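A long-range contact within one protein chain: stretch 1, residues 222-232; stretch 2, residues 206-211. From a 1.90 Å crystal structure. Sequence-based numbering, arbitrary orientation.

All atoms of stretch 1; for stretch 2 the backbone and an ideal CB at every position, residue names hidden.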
# COMPACT_ATOMS: atom_id res chain seq x y z
N ASP A 222 -24.44 10.68 32.60
CA ASP A 222 -23.53 11.30 33.53
C ASP A 222 -22.64 12.33 32.77
O ASP A 222 -22.32 13.39 33.29
CB ASP A 222 -22.61 10.28 34.21
CG ASP A 222 -23.35 9.34 35.12
OD1 ASP A 222 -24.42 9.74 35.61
OD2 ASP A 222 -22.85 8.22 35.33
N ILE A 223 -22.22 11.97 31.55
CA ILE A 223 -21.34 12.87 30.79
C ILE A 223 -22.11 14.08 30.30
O ILE A 223 -21.58 15.14 30.29
CB ILE A 223 -20.68 12.12 29.62
CG1 ILE A 223 -19.63 11.14 30.22
CG2 ILE A 223 -19.88 13.08 28.68
CD1 ILE A 223 -19.15 10.04 29.28
N ALA A 224 -23.35 13.91 29.89
CA ALA A 224 -24.17 15.06 29.43
C ALA A 224 -24.23 16.13 30.53
O ALA A 224 -24.29 17.31 30.21
CB ALA A 224 -25.62 14.62 29.09
N ALA A 225 -24.20 15.70 31.79
CA ALA A 225 -24.25 16.57 32.95
C ALA A 225 -22.96 17.42 33.09
O ALA A 225 -22.90 18.33 33.91
CB ALA A 225 -24.43 15.73 34.21
N LEU A 226 -21.93 17.08 32.31
CA LEU A 226 -20.66 17.79 32.34
C LEU A 226 -20.71 18.70 31.09
O LEU A 226 -20.35 18.28 29.94
CB LEU A 226 -19.50 16.75 32.27
CG LEU A 226 -19.58 15.58 33.29
CD1 LEU A 226 -18.48 14.50 33.03
CD2 LEU A 226 -19.47 16.13 34.70
N SER A 227 -21.18 19.92 31.30
CA SER A 227 -21.31 20.83 30.18
C SER A 227 -19.99 21.07 29.49
O SER A 227 -19.97 21.52 28.37
CB SER A 227 -21.85 22.20 30.64
OG SER A 227 -23.10 21.99 31.25
N LYS A 228 -18.89 20.83 30.18
CA LYS A 228 -17.59 21.09 29.55
C LYS A 228 -17.11 20.04 28.53
O LYS A 228 -16.16 20.32 27.79
CB LYS A 228 -16.54 21.21 30.64
CG LYS A 228 -16.71 22.45 31.51
CD LYS A 228 -15.73 22.39 32.64
CE LYS A 228 -15.86 23.71 33.46
NZ LYS A 228 -15.09 23.54 34.64
N VAL A 229 -17.74 18.86 28.53
CA VAL A 229 -17.38 17.74 27.63
C VAL A 229 -18.24 17.80 26.38
O VAL A 229 -19.44 17.85 26.50
CB VAL A 229 -17.69 16.39 28.35
CG1 VAL A 229 -17.41 15.18 27.46
CG2 VAL A 229 -16.88 16.30 29.60
N GLY A 230 -17.63 17.81 25.19
CA GLY A 230 -18.44 17.81 23.98
C GLY A 230 -18.42 16.47 23.19
O GLY A 230 -19.24 16.25 22.29
N ILE A 231 -17.52 15.58 23.57
CA ILE A 231 -17.39 14.33 22.84
C ILE A 231 -17.10 13.15 23.74
O ILE A 231 -16.28 13.26 24.61
CB ILE A 231 -16.20 14.44 21.82
CG1 ILE A 231 -16.52 15.46 20.75
CG2 ILE A 231 -15.95 13.11 21.12
CD1 ILE A 231 -15.31 16.00 19.98
N VAL A 232 -17.79 12.03 23.56
CA VAL A 232 -17.39 10.85 24.30
C VAL A 232 -16.96 9.83 23.24
O VAL A 232 -17.62 9.66 22.19
CB VAL A 232 -18.50 10.29 25.13
CG1 VAL A 232 -19.70 10.14 24.32
CG2 VAL A 232 -18.03 8.92 25.74
N UNK A 206 -12.22 25.69 25.12
CA UNK A 206 -12.56 24.59 24.24
C UNK A 206 -13.13 23.39 24.99
O UNK A 206 -12.84 23.17 26.16
CB UNK A 206 -11.32 24.16 23.45
N UNK A 207 -13.94 22.58 24.30
CA UNK A 207 -14.57 21.38 24.87
C UNK A 207 -13.65 20.25 25.18
O UNK A 207 -12.59 20.09 24.56
CB UNK A 207 -15.65 20.86 23.91
N UNK A 208 -14.04 19.46 26.15
CA UNK A 208 -13.26 18.28 26.49
C UNK A 208 -13.77 17.03 25.79
O UNK A 208 -14.95 16.97 25.34
CB UNK A 208 -13.27 18.06 28.00
N UNK A 209 -12.88 16.06 25.69
CA UNK A 209 -13.19 14.76 25.07
C UNK A 209 -12.81 13.68 26.10
O UNK A 209 -11.70 13.71 26.65
CB UNK A 209 -12.44 14.57 23.75
N UNK A 210 -13.74 12.76 26.34
CA UNK A 210 -13.50 11.62 27.25
C UNK A 210 -13.53 10.26 26.51
O UNK A 210 -14.32 10.06 25.54
CB UNK A 210 -14.55 11.62 28.36
N UNK A 211 -12.72 9.33 26.97
CA UNK A 211 -12.70 7.95 26.44
C UNK A 211 -12.84 7.15 27.73
O UNK A 211 -11.85 6.75 28.36
CB UNK A 211 -11.44 7.60 25.64

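Position 206 comes before the paired strand. Its CA-to-CB bond points away from stretch 1, and no atom of stretch 1 lies within 5.5 Å of the ideal CB. Stretch 1 sets almost no demand here. The deposited residue is Val206. Its carbonyl matters more than its side chain: one water donates to Val206 O (2.9 Å) and to Lys228 O (2.8 Å), tying the two backbones together.

At position 207 the CB points sideways. It sits 3.9 Å from both Gly230 N and Lys228 O. Phi is -69° and psi 153°, and the backbone N makes no hydrogen bond to stretch 1. Proline fits these facts, but many other residues would too. The deposited residue is Pro207. Its CB lies 4.0 Å from Gly230 N. An ideal CB on Gly230 would come within 3.2 Å of Pro207 CB, a tight approach that the glycine avoids. Pro207 CA also makes a CA-H...O contact with Lys228 O at 3.5 Å.

Position 208 is held by its backbone. Its N donates to Lys228 O at 2.8 Å. Its O accepts from Gly230 N at 2.8 Å and, weakly, from Ile231 N at 3.4 Å. One carbonyl thus serves two successive amides, at the beta bulge where the parallel register shifts by one. The CB lies on the same sheet face as Val229, so an apolar side chain would suit: valine, isoleucine, leucine or methionine. The deposited residue is Leu208. Its CB is 4.3 Å from Val229 CG2, and its CD1 is 4.4 Å from Lys228 CB.

Position 209 points to the other face, with Ile231. Phi and psi, -126° and 130°, are those of an extended strand. The Ile231 side chain offers an apolar neighbour, so valine, isoleucine or leucine would be reasonable. The deposited residue is Val209, whose CG1 meets Ile231 CG2 at 3.8 Å.

Position 210 returns to the face of Val229 and Val232. Its N donates to Ile231 O at 3.1 Å. The ideal CB is 4.7 Å from Val229 CG1 and 5.0 Å from Ile223 CD1. Ile223, Leu226 and Val229 offer apolar surface that a longer side chain could reach. Leucine, isoleucine or methionine would suit. The deposited residue is Leu210, with chi1 m and chi2 t. Its CD1 lies 3.8 Å from Val229 CG2, 4.1 Å from Ile223 CG1 and 4.2 Å from Leu226 CD1.

At position 211 the CB points away, with nothing of stretch 1 within 5.5 Å. The choice is open from this side. The deposited residue is Val211.

Stretch 2, residues 206-211: VPLVLV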
# COMPACT_ATOMS: atom_id res chain seq x y z
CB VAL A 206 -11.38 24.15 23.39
CG1 VAL A 206 -10.89 25.35 22.58
CG2 VAL A 206 -10.31 23.47 24.22
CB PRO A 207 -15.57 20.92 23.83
CG PRO A 207 -15.54 21.89 22.75
CD PRO A 207 -14.40 22.86 22.93
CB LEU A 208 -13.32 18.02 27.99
CG LEU A 208 -12.76 19.17 28.79
CD1 LEU A 208 -12.92 18.77 30.26
CD2 LEU A 208 -11.26 19.52 28.39
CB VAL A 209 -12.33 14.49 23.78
CG1 VAL A 209 -12.76 13.13 23.12
CG2 VAL A 209 -12.41 15.67 22.82
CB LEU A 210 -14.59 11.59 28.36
CG LEU A 210 -14.78 12.85 29.24
CD1 LEU A 210 -15.84 12.69 30.32
CD2 LEU A 210 -13.39 13.11 29.90
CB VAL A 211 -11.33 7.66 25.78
CG1 VAL A 211 -11.34 6.22 25.12
CG2 VAL A 211 -10.99 8.79 24.80
O HOH W 1 -14.85 22.80 28.25
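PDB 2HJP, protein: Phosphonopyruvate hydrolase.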